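Side-chain contacts in 16S rRNA aminocarboxypropyltransferase (Vulcanisaeta distributa, PDB 5APG), which probably transfers the 3-amino-3-carboxypropyl group of S-adenosylmethionine to N1-methylpseudouridine in 16S rRNA, the last step in forming a hypermodified nucleotide: residues I7-Q12 / R16-I21; L68-W73 / L110-A115; L93-A98 / R162-V167; K82-R85 / I89-R92. One frame throughout, in Å; residues are numbered along the deposited sequence.

Interaction 1: I7-Q12 / R16-I21; sequences IYRLPQ and RKNTAI. With EEM ([(3S)-3-amino-4-hydroxy-4-oxo-butyl]-[[(2S,3S,4R,5R)-5-(6-aminopurin-9-yl)-3,4-dihydroxy-oxolan-2-yl]methyl]-methyl-selanium), chain D.
Arg9 extends from the end of strand 5-9 to meet Ile21 and Asn18 at the start of helix 19-25. Ile21 crosses the arginine at about a right angle: its CD1 methyl lies 3.5 Å from Arg9 NE, and its CG1 sits over one guanidinium face, offset toward the rim, while Pro11 CA lies over the opposite face. Farther along, Arg9 NH1 comes within 3.0 Å of Asn18 ND2. Both are donors, and their closeness is probably explained by Asp70, whose OD2 forms a salt bridge with NH1 and accepts a hydrogen bond from ND2. The asparagine, its CG anti to the backbone N (chi1 174°), turns OD1 back as an N-cap, accepting in the carbonyl plane from Ile21 N at 2.9 Å. A valine in place of Asn18 would probably leave Ile21 N uncapped and Asp70 OD2 short of one donor. Next door, Thr19 grips the carboxylate of the bound selenium analogue of S-adenosylmethionine, N to OXT at 3.0 Å and OG1 to O at 2.5 Å. Against this close-set group, in which Asn18 and Thr19 are buried, the apolar end is sparse, with one touch of Ile7 CD1 on Ala20 CB at 4.1 Å, and the Pro11-Gln12 turn is poorly ordered. The contact joins strand to helix within the beta-alpha-beta unit 5-9, 19-25, 30-32; strand 66-70 pairs with 5-9, and helix 112-122 packs on Ala20 through Thr112.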
# COMPACT_ATOMS: atom_id res chain seq x y z
N ILE A 7 10.71 -0.85 -5.08
CA ILE A 7 9.58 -1.28 -5.89
C ILE A 7 10.01 -2.16 -7.05
O ILE A 7 10.90 -1.80 -7.83
CB ILE A 7 8.80 -0.06 -6.46
CG1 ILE A 7 8.26 0.81 -5.33
CG2 ILE A 7 7.66 -0.53 -7.36
CD1 ILE A 7 7.62 2.11 -5.82
N TYR A 8 9.39 -3.33 -7.17
CA TYR A 8 9.50 -4.10 -8.39
C TYR A 8 8.27 -3.80 -9.23
O TYR A 8 7.14 -3.99 -8.78
CB TYR A 8 9.62 -5.60 -8.14
CG TYR A 8 9.51 -6.39 -9.42
CD1 TYR A 8 10.51 -6.34 -10.38
CD2 TYR A 8 8.38 -7.16 -9.69
CE1 TYR A 8 10.41 -7.04 -11.57
CE2 TYR A 8 8.27 -7.87 -10.87
CZ TYR A 8 9.29 -7.81 -11.80
OH TYR A 8 9.18 -8.51 -12.98
N ARG A 9 8.49 -3.33 -10.45
CA ARG A 9 7.39 -2.96 -11.31
C ARG A 9 7.23 -3.92 -12.48
O ARG A 9 8.18 -4.17 -13.22
CB ARG A 9 7.58 -1.53 -11.83
CG ARG A 9 6.52 -1.09 -12.82
CD ARG A 9 6.63 0.39 -13.13
NE ARG A 9 6.30 0.69 -14.51
CZ ARG A 9 5.06 0.74 -14.99
NH1 ARG A 9 4.02 0.52 -14.18
NH2 ARG A 9 4.84 1.02 -16.27
N LEU A 10 6.03 -4.48 -12.63
CA LEU A 10 5.69 -5.22 -13.83
C LEU A 10 5.31 -4.22 -14.91
O LEU A 10 4.26 -3.58 -14.83
CB LEU A 10 4.55 -6.20 -13.57
CG LEU A 10 4.93 -7.56 -13.00
CD1 LEU A 10 3.68 -8.37 -12.71
CD2 LEU A 10 5.83 -8.31 -13.97
N PRO A 11 6.16 -4.08 -15.94
CA PRO A 11 5.95 -3.08 -16.99
C PRO A 11 4.73 -3.39 -17.86
O PRO A 11 4.89 -3.82 -19.00
CB PRO A 11 7.24 -3.15 -17.80
CG PRO A 11 7.73 -4.55 -17.61
CD PRO A 11 7.34 -4.93 -16.21
N GLN A 12 3.53 -3.17 -17.33
CA GLN A 12 2.29 -3.51 -18.04
C GLN A 12 1.50 -2.27 -18.46
O GLN A 12 1.23 -2.07 -19.64
CB GLN A 12 1.42 -4.41 -17.17
N ARG A 16 3.43 6.61 -17.88
CA ARG A 16 3.15 8.03 -17.72
C ARG A 16 1.95 8.25 -16.80
O ARG A 16 1.75 9.35 -16.29
CB ARG A 16 2.91 8.67 -19.08
N LYS A 17 1.16 7.20 -16.60
CA LYS A 17 -0.03 7.30 -15.76
C LYS A 17 0.11 6.44 -14.50
O LYS A 17 -0.80 6.36 -13.68
CB LYS A 17 -1.27 6.88 -16.55
CG LYS A 17 -1.60 7.81 -17.71
CD LYS A 17 -2.88 7.40 -18.42
CE LYS A 17 -3.31 8.46 -19.42
NZ LYS A 17 -4.51 8.04 -20.20
N ASN A 18 1.27 5.81 -14.37
CA ASN A 18 1.56 4.95 -13.23
C ASN A 18 2.15 5.75 -12.07
O ASN A 18 3.03 6.58 -12.27
CB ASN A 18 2.51 3.83 -13.66
CG ASN A 18 2.97 2.98 -12.51
OD1 ASN A 18 4.02 3.24 -11.91
ND2 ASN A 18 2.21 1.94 -12.20
N THR A 19 1.66 5.52 -10.85
CA THR A 19 2.07 6.36 -9.72
C THR A 19 3.42 5.93 -9.15
O THR A 19 4.10 6.73 -8.51
CB THR A 19 1.02 6.38 -8.58
OG1 THR A 19 0.94 5.10 -7.94
CG2 THR A 19 -0.36 6.76 -9.13
N ALA A 20 3.81 4.68 -9.38
CA ALA A 20 5.11 4.20 -8.90
C ALA A 20 6.24 4.86 -9.68
O ALA A 20 7.27 5.22 -9.10
CB ALA A 20 5.19 2.68 -9.02
N ILE A 21 6.06 5.01 -10.99
CA ILE A 21 7.04 5.69 -11.83
C ILE A 21 7.29 7.10 -11.32
O ILE A 21 8.44 7.57 -11.30
CB ILE A 21 6.57 5.73 -13.30
CG1 ILE A 21 6.62 4.33 -13.92
CG2 ILE A 21 7.42 6.69 -14.11
CD1 ILE A 21 8.01 3.72 -13.93
C2 EEM D . -1.56 -3.53 0.66
N3 EEM D . -0.96 -3.01 -0.37
C4 EEM D . -1.63 -2.24 -1.21
C1' EEM D . 0.06 -1.47 -2.92
C2' EEM D . 0.40 -2.89 -3.44
C3' EEM D . -0.05 -2.84 -4.75
C4' EEM D . 0.14 -1.60 -5.26
C5' EEM D . -0.96 -1.12 -6.14
O EEM D . -0.65 3.34 -8.76
C EEM D . -0.90 2.91 -9.85
OXT EEM D . -0.44 3.44 -10.84
CA EEM D . -1.76 1.68 -10.00
N EEM D . -2.06 1.52 -11.40
CB EEM D . -0.94 0.52 -9.45
CG EEM D . -1.74 -0.75 -9.19
SE EEM D . -0.79 -1.92 -7.91
CE EEM D . -1.69 -3.63 -7.78
O4' EEM D . -0.01 -0.71 -3.93
O3' EEM D . 0.48 -3.95 -5.57
O2' EEM D . 1.83 -2.87 -3.44
N9 EEM D . -1.31 -1.58 -2.33
C8 EEM D . -2.41 -0.98 -2.74
N7 EEM D . -3.42 -1.24 -1.94
C5 EEM D . -2.96 -2.03 -0.95
N1 EEM D . -2.83 -3.36 0.95
C6 EEM D . -3.58 -2.63 0.19
N6 EEM D . -4.95 -2.44 0.46

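Interaction 2: L68-W73 / L110-A115; sequences LIDCSW and LSTIEA. With EEM ([(3S)-3-amino-4-hydroxy-4-oxo-butyl]-[[(2S,3S,4R,5R)-5-(6-aminopurin-9-yl)-3,4-dihydroxy-oxolan-2-yl]methyl]-methyl-selanium), chain D.
Asp70 and Thr112 bring the end of strand 66-70 up to the first turn of helix 112-122, their CA atoms 6.7 Å apart. The two side chains cross at about a right angle, and Thr112 OG1 donates to the anti lone pair of Asp70 OD1 at 2.7 Å. Because its CG2 stands anti to the backbone N (OG1 at chi1 -63°), the threonine also offers a methyl to Leu68 CD2. Trp73 closes the other end: NE1 donates to Leu110 O at 3.2 Å, with the oxygen in the ring plane but the donor 44° above the carbonyl plane. Ser111 and Glu114 form a capping box: Ser111 OG accepts from Glu114 N, while Glu114 OE1 is met by Ser111 N and OG from opposite faces. Between the segments lies the cofactor analogue. Its O3' donates to Ile69 O at 2.7 Å, its carboxylate O accepts from Thr112 N at 2.9 Å, and its methyl CE lies over the middle of the Trp73 ring, 3.7 Å above the plane. The helix start would probably help to offset the carboxylate's charge. Burying the methyl against the indole is consistent with an enzyme that moves the aminocarboxypropyl group and leaves the methyl in place.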
# COMPACT_ATOMS: atom_id res chain seq x y z
N LEU A 68 7.51 -3.06 -2.32
CA LEU A 68 6.22 -3.18 -2.98
C LEU A 68 6.38 -3.77 -4.37
O LEU A 68 7.41 -3.60 -5.02
CB LEU A 68 5.51 -1.82 -3.11
CG LEU A 68 5.03 -1.02 -1.90
CD1 LEU A 68 6.15 -0.18 -1.30
CD2 LEU A 68 3.86 -0.13 -2.33
N ILE A 69 5.34 -4.46 -4.83
CA ILE A 69 5.25 -4.85 -6.23
C ILE A 69 4.22 -3.97 -6.91
O ILE A 69 3.07 -3.89 -6.46
CB ILE A 69 4.87 -6.34 -6.38
CG1 ILE A 69 5.98 -7.24 -5.82
CG2 ILE A 69 4.63 -6.67 -7.85
CD1 ILE A 69 5.55 -8.69 -5.63
N ASP A 70 4.62 -3.28 -7.97
CA ASP A 70 3.69 -2.48 -8.74
C ASP A 70 3.26 -3.25 -9.99
O ASP A 70 4.08 -3.61 -10.83
CB ASP A 70 4.31 -1.13 -9.14
CG ASP A 70 3.39 -0.29 -10.00
OD1 ASP A 70 2.53 0.42 -9.45
OD2 ASP A 70 3.53 -0.33 -11.24
N CYS A 71 1.96 -3.50 -10.09
CA CYS A 71 1.40 -4.24 -11.22
C CYS A 71 -0.03 -3.79 -11.42
O CYS A 71 -0.51 -2.95 -10.67
CB CYS A 71 1.48 -5.74 -10.98
SG CYS A 71 0.54 -6.30 -9.53
N SER A 72 -0.73 -4.32 -12.41
CA SER A 72 -2.14 -4.00 -12.55
C SER A 72 -2.93 -4.71 -11.46
O SER A 72 -2.52 -5.77 -10.98
CB SER A 72 -2.66 -4.40 -13.93
OG SER A 72 -2.75 -5.81 -14.04
N TRP A 73 -4.07 -4.15 -11.06
CA TRP A 73 -4.91 -4.80 -10.07
C TRP A 73 -5.50 -6.10 -10.61
O TRP A 73 -5.81 -7.02 -9.85
CB TRP A 73 -6.02 -3.87 -9.58
CG TRP A 73 -5.58 -3.02 -8.42
CD1 TRP A 73 -5.29 -1.69 -8.44
CD2 TRP A 73 -5.35 -3.46 -7.07
NE1 TRP A 73 -4.91 -1.27 -7.19
CE2 TRP A 73 -4.93 -2.34 -6.33
CE3 TRP A 73 -5.47 -4.69 -6.43
CZ2 TRP A 73 -4.64 -2.41 -4.97
CZ3 TRP A 73 -5.18 -4.76 -5.07
CH2 TRP A 73 -4.76 -3.63 -4.36
N LEU A 110 -6.11 0.68 -3.42
CA LEU A 110 -5.38 1.94 -3.49
C LEU A 110 -4.36 1.97 -4.62
O LEU A 110 -3.90 0.93 -5.08
CB LEU A 110 -4.65 2.21 -2.16
CG LEU A 110 -5.49 2.08 -0.89
CD1 LEU A 110 -4.65 2.40 0.35
CD2 LEU A 110 -6.72 2.99 -0.95
N SER A 111 -4.02 3.18 -5.07
CA SER A 111 -2.89 3.34 -5.98
C SER A 111 -1.60 3.04 -5.22
O SER A 111 -1.58 3.03 -3.99
CB SER A 111 -2.84 4.76 -6.56
OG SER A 111 -2.51 5.72 -5.56
N THR A 112 -0.53 2.77 -5.96
CA THR A 112 0.74 2.47 -5.33
C THR A 112 1.20 3.64 -4.45
O THR A 112 1.68 3.43 -3.34
CB THR A 112 1.82 2.14 -6.39
OG1 THR A 112 1.43 0.95 -7.09
CG2 THR A 112 3.18 1.91 -5.73
N ILE A 113 1.01 4.87 -4.92
CA ILE A 113 1.48 6.02 -4.15
C ILE A 113 0.64 6.22 -2.88
O ILE A 113 1.18 6.60 -1.84
CB ILE A 113 1.49 7.33 -5.01
CG1 ILE A 113 2.20 8.44 -4.25
CG2 ILE A 113 0.08 7.78 -5.41
CD1 ILE A 113 2.60 9.64 -5.12
N GLU A 114 -0.66 5.94 -2.95
CA GLU A 114 -1.51 6.04 -1.77
C GLU A 114 -1.12 4.98 -0.75
O GLU A 114 -1.14 5.21 0.46
CB GLU A 114 -2.99 5.89 -2.14
CG GLU A 114 -3.61 7.13 -2.80
CD GLU A 114 -4.93 6.82 -3.48
OE1 GLU A 114 -4.94 5.94 -4.37
OE2 GLU A 114 -5.96 7.43 -3.12
N ALA A 115 -0.78 3.80 -1.25
CA ALA A 115 -0.37 2.71 -0.37
C ALA A 115 0.93 3.03 0.35
O ALA A 115 1.06 2.76 1.54
CB ALA A 115 -0.24 1.44 -1.15
C2 EEM D . -1.56 -3.53 0.66
N3 EEM D . -0.96 -3.01 -0.37
C4 EEM D . -1.63 -2.24 -1.21
C1' EEM D . 0.06 -1.47 -2.92
C2' EEM D . 0.40 -2.89 -3.44
C3' EEM D . -0.05 -2.84 -4.75
C4' EEM D . 0.14 -1.60 -5.26
C5' EEM D . -0.96 -1.12 -6.14
O EEM D . -0.65 3.34 -8.76
C EEM D . -0.90 2.91 -9.85
OXT EEM D . -0.44 3.44 -10.84
CA EEM D . -1.76 1.68 -10.00
N EEM D . -2.06 1.52 -11.40
CB EEM D . -0.94 0.52 -9.45
CG EEM D . -1.74 -0.75 -9.19
SE EEM D . -0.79 -1.92 -7.91
CE EEM D . -1.69 -3.63 -7.78
O4' EEM D . -0.01 -0.71 -3.93
O3' EEM D . 0.48 -3.95 -5.57
O2' EEM D . 1.83 -2.87 -3.44
N9 EEM D . -1.31 -1.58 -2.33
C8 EEM D . -2.41 -0.98 -2.74
N7 EEM D . -3.42 -1.24 -1.94
C5 EEM D . -2.96 -2.03 -0.95
N1 EEM D . -2.83 -3.36 0.95
C6 EEM D . -3.58 -2.63 0.19
N6 EEM D . -4.95 -2.44 0.46

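Interaction 3: L93-A98 / R162-V167; sequences LPLLIA and RELLGV. With EEM ([(3S)-3-amino-4-hydroxy-4-oxo-butyl]-[[(2S,3S,4R,5R)-5-(6-aminopurin-9-yl)-3,4-dihydroxy-oxolan-2-yl]methyl]-methyl-selanium), chain D.
The loop 93-98, which follows strand 89-91 and borders the adenine pocket of this SPOUT-type fold, is backed by the last turn of helix 160-165 through Leu95 and Ile97 on one side and Leu164 and Leu165 on the other. Leu95 carries most of the packing. Its CG stands anti to the backbone N (chi1 -172°), which, with chi2 at 67°, sets the CD2 methyl against both leucines of the helix: CD2 lies 3.6 Å from Leu164 CG and a tight 3.5 Å from Leu165 CB. Leu164 meets Leu95 obliquely, whereas Leu165 crosses it at about a right angle. Leu164 CD2 also comes to 3.6 Å from the backbone oxygen Leu95 O, and its other methyl, CD1, touches Ile97 CD1 more loosely at 4.1 Å. Several backbone groups of the loop have partners nearby: Glu161 takes Leu95 N, Tyr153 OH bonds to Leu95 O, and Asn146 OD1 accepts from Ile97 N. At the inner end of the loop, Leu93 N donates to adenine N1 of the cofactor analogue at 3.1 Å, nearly straight at 167°, while the leucine's CD1 lies over the face of the base, 4.0 Å from its C6. A glycine in place of Leu93 would remove this cover and is likely to leave that face of the adenine less firmly held, though the main-chain bond could remain. Helices 112-122 and 141-153 flank the loop, and helix 170-182 packs on Leu165 through Leu174 and Leu177.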
# COMPACT_ATOMS: atom_id res chain seq x y z
N LEU A 93 -2.54 -3.36 3.99
CA LEU A 93 -2.86 -2.12 4.66
C LEU A 93 -4.20 -2.29 5.36
O LEU A 93 -5.06 -3.01 4.88
CB LEU A 93 -2.92 -0.95 3.68
CG LEU A 93 -1.56 -0.50 3.14
CD1 LEU A 93 -1.79 0.46 1.99
CD2 LEU A 93 -0.73 0.16 4.24
N PRO A 94 -4.36 -1.63 6.52
CA PRO A 94 -5.69 -1.53 7.11
C PRO A 94 -6.62 -0.81 6.16
O PRO A 94 -6.16 -0.08 5.27
CB PRO A 94 -5.46 -0.72 8.40
CG PRO A 94 -4.15 -0.07 8.22
CD PRO A 94 -3.33 -0.97 7.34
N LEU A 95 -7.92 -1.00 6.34
CA LEU A 95 -8.91 -0.55 5.37
C LEU A 95 -8.95 0.97 5.24
O LEU A 95 -9.18 1.69 6.22
CB LEU A 95 -10.29 -1.07 5.76
CG LEU A 95 -11.37 -0.81 4.71
CD1 LEU A 95 -11.09 -1.61 3.45
CD2 LEU A 95 -12.74 -1.13 5.27
N LEU A 96 -8.74 1.45 4.02
CA LEU A 96 -8.73 2.87 3.73
C LEU A 96 -9.53 3.15 2.46
O LEU A 96 -9.77 2.25 1.66
CB LEU A 96 -7.30 3.38 3.59
CG LEU A 96 -6.48 3.37 4.89
CD1 LEU A 96 -4.98 3.36 4.60
CD2 LEU A 96 -6.85 4.56 5.77
N ILE A 97 -9.92 4.40 2.29
CA ILE A 97 -10.72 4.81 1.14
C ILE A 97 -9.82 5.49 0.11
O ILE A 97 -9.05 6.39 0.45
CB ILE A 97 -11.85 5.76 1.57
CG1 ILE A 97 -12.71 5.11 2.66
CG2 ILE A 97 -12.69 6.17 0.39
CD1 ILE A 97 -13.29 3.77 2.26
N ALA A 98 -9.91 5.06 -1.14
CA ALA A 98 -9.09 5.64 -2.21
C ALA A 98 -9.51 7.08 -2.51
O ALA A 98 -10.69 7.41 -2.45
CB ALA A 98 -9.18 4.79 -3.48
N ARG A 162 -14.10 -3.04 10.60
CA ARG A 162 -15.38 -3.74 10.46
C ARG A 162 -16.54 -2.78 10.21
O ARG A 162 -17.45 -3.09 9.44
CB ARG A 162 -15.67 -4.59 11.69
CG ARG A 162 -14.83 -5.86 11.77
CD ARG A 162 -15.13 -6.64 13.03
NE ARG A 162 -14.67 -8.02 12.93
CZ ARG A 162 -13.49 -8.45 13.37
NH1 ARG A 162 -12.65 -7.60 13.94
NH2 ARG A 162 -13.16 -9.72 13.24
N GLU A 163 -16.51 -1.62 10.87
CA GLU A 163 -17.57 -0.64 10.67
C GLU A 163 -17.45 0.02 9.30
O GLU A 163 -18.45 0.29 8.64
CB GLU A 163 -17.54 0.42 11.78
CG GLU A 163 -18.56 1.53 11.57
CD GLU A 163 -19.27 1.92 12.86
OE1 GLU A 163 -18.59 2.05 13.90
OE2 GLU A 163 -20.51 2.09 12.82
N LEU A 164 -16.22 0.27 8.88
CA LEU A 164 -15.98 0.91 7.59
C LEU A 164 -16.35 -0.02 6.43
O LEU A 164 -17.01 0.41 5.48
CB LEU A 164 -14.51 1.34 7.48
CG LEU A 164 -14.11 2.08 6.20
CD1 LEU A 164 -15.02 3.27 5.96
CD2 LEU A 164 -12.66 2.52 6.29
N LEU A 165 -15.95 -1.28 6.50
CA LEU A 165 -16.29 -2.24 5.46
C LEU A 165 -17.74 -2.72 5.61
O LEU A 165 -18.38 -3.09 4.63
CB LEU A 165 -15.34 -3.44 5.49
CG LEU A 165 -15.30 -4.29 4.21
CD1 LEU A 165 -15.05 -3.41 3.00
CD2 LEU A 165 -14.25 -5.38 4.32
N GLY A 166 -18.24 -2.70 6.84
CA GLY A 166 -19.62 -3.04 7.11
C GLY A 166 -19.86 -4.54 7.22
O GLY A 166 -20.99 -5.00 7.05
N VAL A 167 -18.80 -5.29 7.50
CA VAL A 167 -18.88 -6.73 7.68
C VAL A 167 -18.07 -7.18 8.89
O VAL A 167 -17.04 -6.59 9.21
CB VAL A 167 -18.38 -7.51 6.43
CG1 VAL A 167 -19.29 -7.28 5.23
CG2 VAL A 167 -16.94 -7.13 6.09
C2 EEM D . -1.56 -3.53 0.66
N3 EEM D . -0.96 -3.01 -0.37
C4 EEM D . -1.63 -2.24 -1.21
C1' EEM D . 0.06 -1.47 -2.92
C2' EEM D . 0.40 -2.89 -3.44
C3' EEM D . -0.05 -2.84 -4.75
C4' EEM D . 0.14 -1.60 -5.26
C5' EEM D . -0.96 -1.12 -6.14
O EEM D . -0.65 3.34 -8.76
C EEM D . -0.90 2.91 -9.85
OXT EEM D . -0.44 3.44 -10.84
CA EEM D . -1.76 1.68 -10.00
N EEM D . -2.06 1.52 -11.40
CB EEM D . -0.94 0.52 -9.45
CG EEM D . -1.74 -0.75 -9.19
SE EEM D . -0.79 -1.92 -7.91
CE EEM D . -1.69 -3.63 -7.78
O4' EEM D . -0.01 -0.71 -3.93
O3' EEM D . 0.48 -3.95 -5.57
O2' EEM D . 1.83 -2.87 -3.44
N9 EEM D . -1.31 -1.58 -2.33
C8 EEM D . -2.41 -0.98 -2.74
N7 EEM D . -3.42 -1.24 -1.94
C5 EEM D . -2.96 -2.03 -0.95
N1 EEM D . -2.83 -3.36 0.95
C6 EEM D . -3.58 -2.63 0.19
N6 EEM D . -4.95 -2.44 0.46

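Interaction 4: K82-R85 / I89-R92; sequences KFIR and IRRR. With EEM ([(3S)-3-amino-4-hydroxy-4-oxo-butyl]-[[(2S,3S,4R,5R)-5-(6-aminopurin-9-yl)-3,4-dihydroxy-oxolan-2-yl]methyl]-methyl-selanium), chain D.
Arg90 O accepts a 2.8 Å bond from Arg91 NH1, while the side chain of Arg90 leaves the strand to meet Ile84. The Arg91 bond is fairly straight at 160° and lies in its guanidinium plane, yet it arrives from well above the carbonyl plane of Arg90; Ile89 CG2 covers one face of the same guanidinium. Across the contact, the Arg90 chain bends at chi3 (69°) and lays its guanidinium beside Ile84. Ile84 CG1 lies over one face, 3.8 Å above the plane and offset toward the rim, and Ile84 CD1 reaches to 4.0 Å from Arg90 NE. Ile84 O also sits over the guanidinium, 2.9 Å from Arg90 NH1, but the angle is too poor for a hydrogen bond, so any attraction is probably electrostatic. The firm partner of the arginine is Asp46, whose OD2 forms a salt bridge with NH2. One residue on from Arg91, Arg92 pairs with Glu161 through NH1, and its CA lies 3.9 Å from adenine N1 of the bound cofactor analogue. The contact lies in a beta-alpha-beta crossover, where helix 73-83 carries the chain from strand 66-70 past strand 43-45 to the outer strand 89-91 of the parallel sheet.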
# COMPACT_ATOMS: atom_id res chain seq x y z
N LYS A 82 1.78 -16.03 -6.00
CA LYS A 82 2.67 -17.00 -6.61
C LYS A 82 4.16 -16.68 -6.47
O LYS A 82 4.99 -17.58 -6.58
CB LYS A 82 2.33 -17.18 -8.10
CG LYS A 82 0.96 -17.80 -8.35
CD LYS A 82 0.90 -18.53 -9.69
CE LYS A 82 1.24 -17.61 -10.85
NZ LYS A 82 0.88 -18.22 -12.16
N PHE A 83 4.52 -15.42 -6.23
CA PHE A 83 5.94 -15.06 -6.33
C PHE A 83 6.61 -14.49 -5.07
O PHE A 83 7.79 -14.18 -5.10
CB PHE A 83 6.12 -14.06 -7.48
CG PHE A 83 5.72 -14.61 -8.82
CD1 PHE A 83 6.59 -15.42 -9.53
CD2 PHE A 83 4.49 -14.31 -9.37
CE1 PHE A 83 6.23 -15.93 -10.76
CE2 PHE A 83 4.12 -14.81 -10.60
CZ PHE A 83 5.00 -15.62 -11.30
N ILE A 84 5.88 -14.36 -3.96
CA ILE A 84 6.55 -13.96 -2.73
C ILE A 84 6.24 -14.92 -1.58
O ILE A 84 5.11 -14.99 -1.08
CB ILE A 84 6.20 -12.51 -2.32
CG1 ILE A 84 4.70 -12.25 -2.36
CG2 ILE A 84 6.91 -11.51 -3.23
CD1 ILE A 84 4.32 -10.83 -1.99
N ARG A 85 7.26 -15.67 -1.17
CA ARG A 85 7.13 -16.67 -0.12
C ARG A 85 8.32 -16.62 0.84
O ARG A 85 9.47 -16.79 0.43
CB ARG A 85 7.03 -18.07 -0.73
CG ARG A 85 5.65 -18.45 -1.24
CD ARG A 85 5.78 -19.29 -2.52
NE ARG A 85 4.48 -19.66 -3.07
CZ ARG A 85 4.20 -20.87 -3.54
NH1 ARG A 85 5.12 -21.82 -3.53
NH2 ARG A 85 2.99 -21.13 -4.03
N ILE A 89 8.30 -9.79 5.30
CA ILE A 89 7.25 -9.64 6.29
C ILE A 89 6.03 -9.04 5.58
O ILE A 89 5.96 -7.83 5.34
CB ILE A 89 7.68 -8.74 7.47
CG1 ILE A 89 8.86 -9.40 8.21
CG2 ILE A 89 6.53 -8.53 8.44
CD1 ILE A 89 9.62 -8.45 9.11
N ARG A 90 5.08 -9.91 5.24
CA ARG A 90 3.97 -9.55 4.37
C ARG A 90 2.83 -8.93 5.16
O ARG A 90 2.32 -9.53 6.11
CB ARG A 90 3.47 -10.79 3.61
CG ARG A 90 4.54 -11.47 2.77
CD ARG A 90 4.07 -12.83 2.25
NE ARG A 90 3.02 -12.71 1.25
CZ ARG A 90 2.49 -13.74 0.60
NH1 ARG A 90 2.92 -14.97 0.85
NH2 ARG A 90 1.53 -13.54 -0.30
N ARG A 91 2.43 -7.72 4.77
CA ARG A 91 1.37 -7.00 5.46
C ARG A 91 0.41 -6.33 4.48
O ARG A 91 0.84 -5.66 3.53
CB ARG A 91 1.96 -5.94 6.39
CG ARG A 91 2.80 -6.48 7.55
CD ARG A 91 1.94 -7.31 8.53
NE ARG A 91 2.70 -7.76 9.69
CZ ARG A 91 3.35 -8.92 9.77
NH1 ARG A 91 3.34 -9.77 8.75
NH2 ARG A 91 4.01 -9.23 10.88
N ARG A 92 -0.89 -6.49 4.70
CA ARG A 92 -1.86 -5.69 3.97
C ARG A 92 -1.98 -4.35 4.67
O ARG A 92 -1.56 -4.21 5.82
CB ARG A 92 -3.23 -6.37 3.88
CG ARG A 92 -3.96 -6.53 5.23
CD ARG A 92 -5.42 -6.94 5.00
NE ARG A 92 -6.18 -7.17 6.23
CZ ARG A 92 -6.83 -6.22 6.90
NH1 ARG A 92 -6.79 -4.96 6.49
NH2 ARG A 92 -7.50 -6.53 8.00
C2 EEM D . -1.56 -3.53 0.66
N3 EEM D . -0.96 -3.01 -0.37
C4 EEM D . -1.63 -2.24 -1.21
C1' EEM D . 0.06 -1.47 -2.92
C2' EEM D . 0.40 -2.89 -3.44
C3' EEM D . -0.05 -2.84 -4.75
C4' EEM D . 0.14 -1.60 -5.26
C5' EEM D . -0.96 -1.12 -6.14
O EEM D . -0.65 3.34 -8.76
C EEM D . -0.90 2.91 -9.85
OXT EEM D . -0.44 3.44 -10.84
CA EEM D . -1.76 1.68 -10.00
N EEM D . -2.06 1.52 -11.40
CB EEM D . -0.94 0.52 -9.45
CG EEM D . -1.74 -0.75 -9.19
SE EEM D . -0.79 -1.92 -7.91
CE EEM D . -1.69 -3.63 -7.78
O4' EEM D . -0.01 -0.71 -3.93
O3' EEM D . 0.48 -3.95 -5.57
O2' EEM D . 1.83 -2.87 -3.44
N9 EEM D . -1.31 -1.58 -2.33
C8 EEM D . -2.41 -0.98 -2.74
N7 EEM D . -3.42 -1.24 -1.94
C5 EEM D . -2.96 -2.03 -0.95
N1 EEM D . -2.83 -3.36 0.95
C6 EEM D . -3.58 -2.63 0.19
N6 EEM D . -4.95 -2.44 0.46

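From the N terminus, interaction 1 comes first and closes a short loop between strand 5-9 and helix 19-25. Strand 66-70 then opens interaction 2, whose return at 110-115 encloses a long excursion; within it interaction 4 closes the small turn between helix 73-83 and strand 89-91. The segment 93-98, directly after interaction 4, begins interaction 3, which crosses interaction 2, since its second half at 162-167 comes only after helix 112-122. Interactions 1 and 2 meet on neighbouring strands through backbone bonds of Asp70. Interactions 2 and 3 pack through Leu93, Ala115 and Leu110. All four border the cofactor analogue; 1, 2 and 4 tie sheet strands to helices or connections, 3 the adenine-binding loop to helix 160-165.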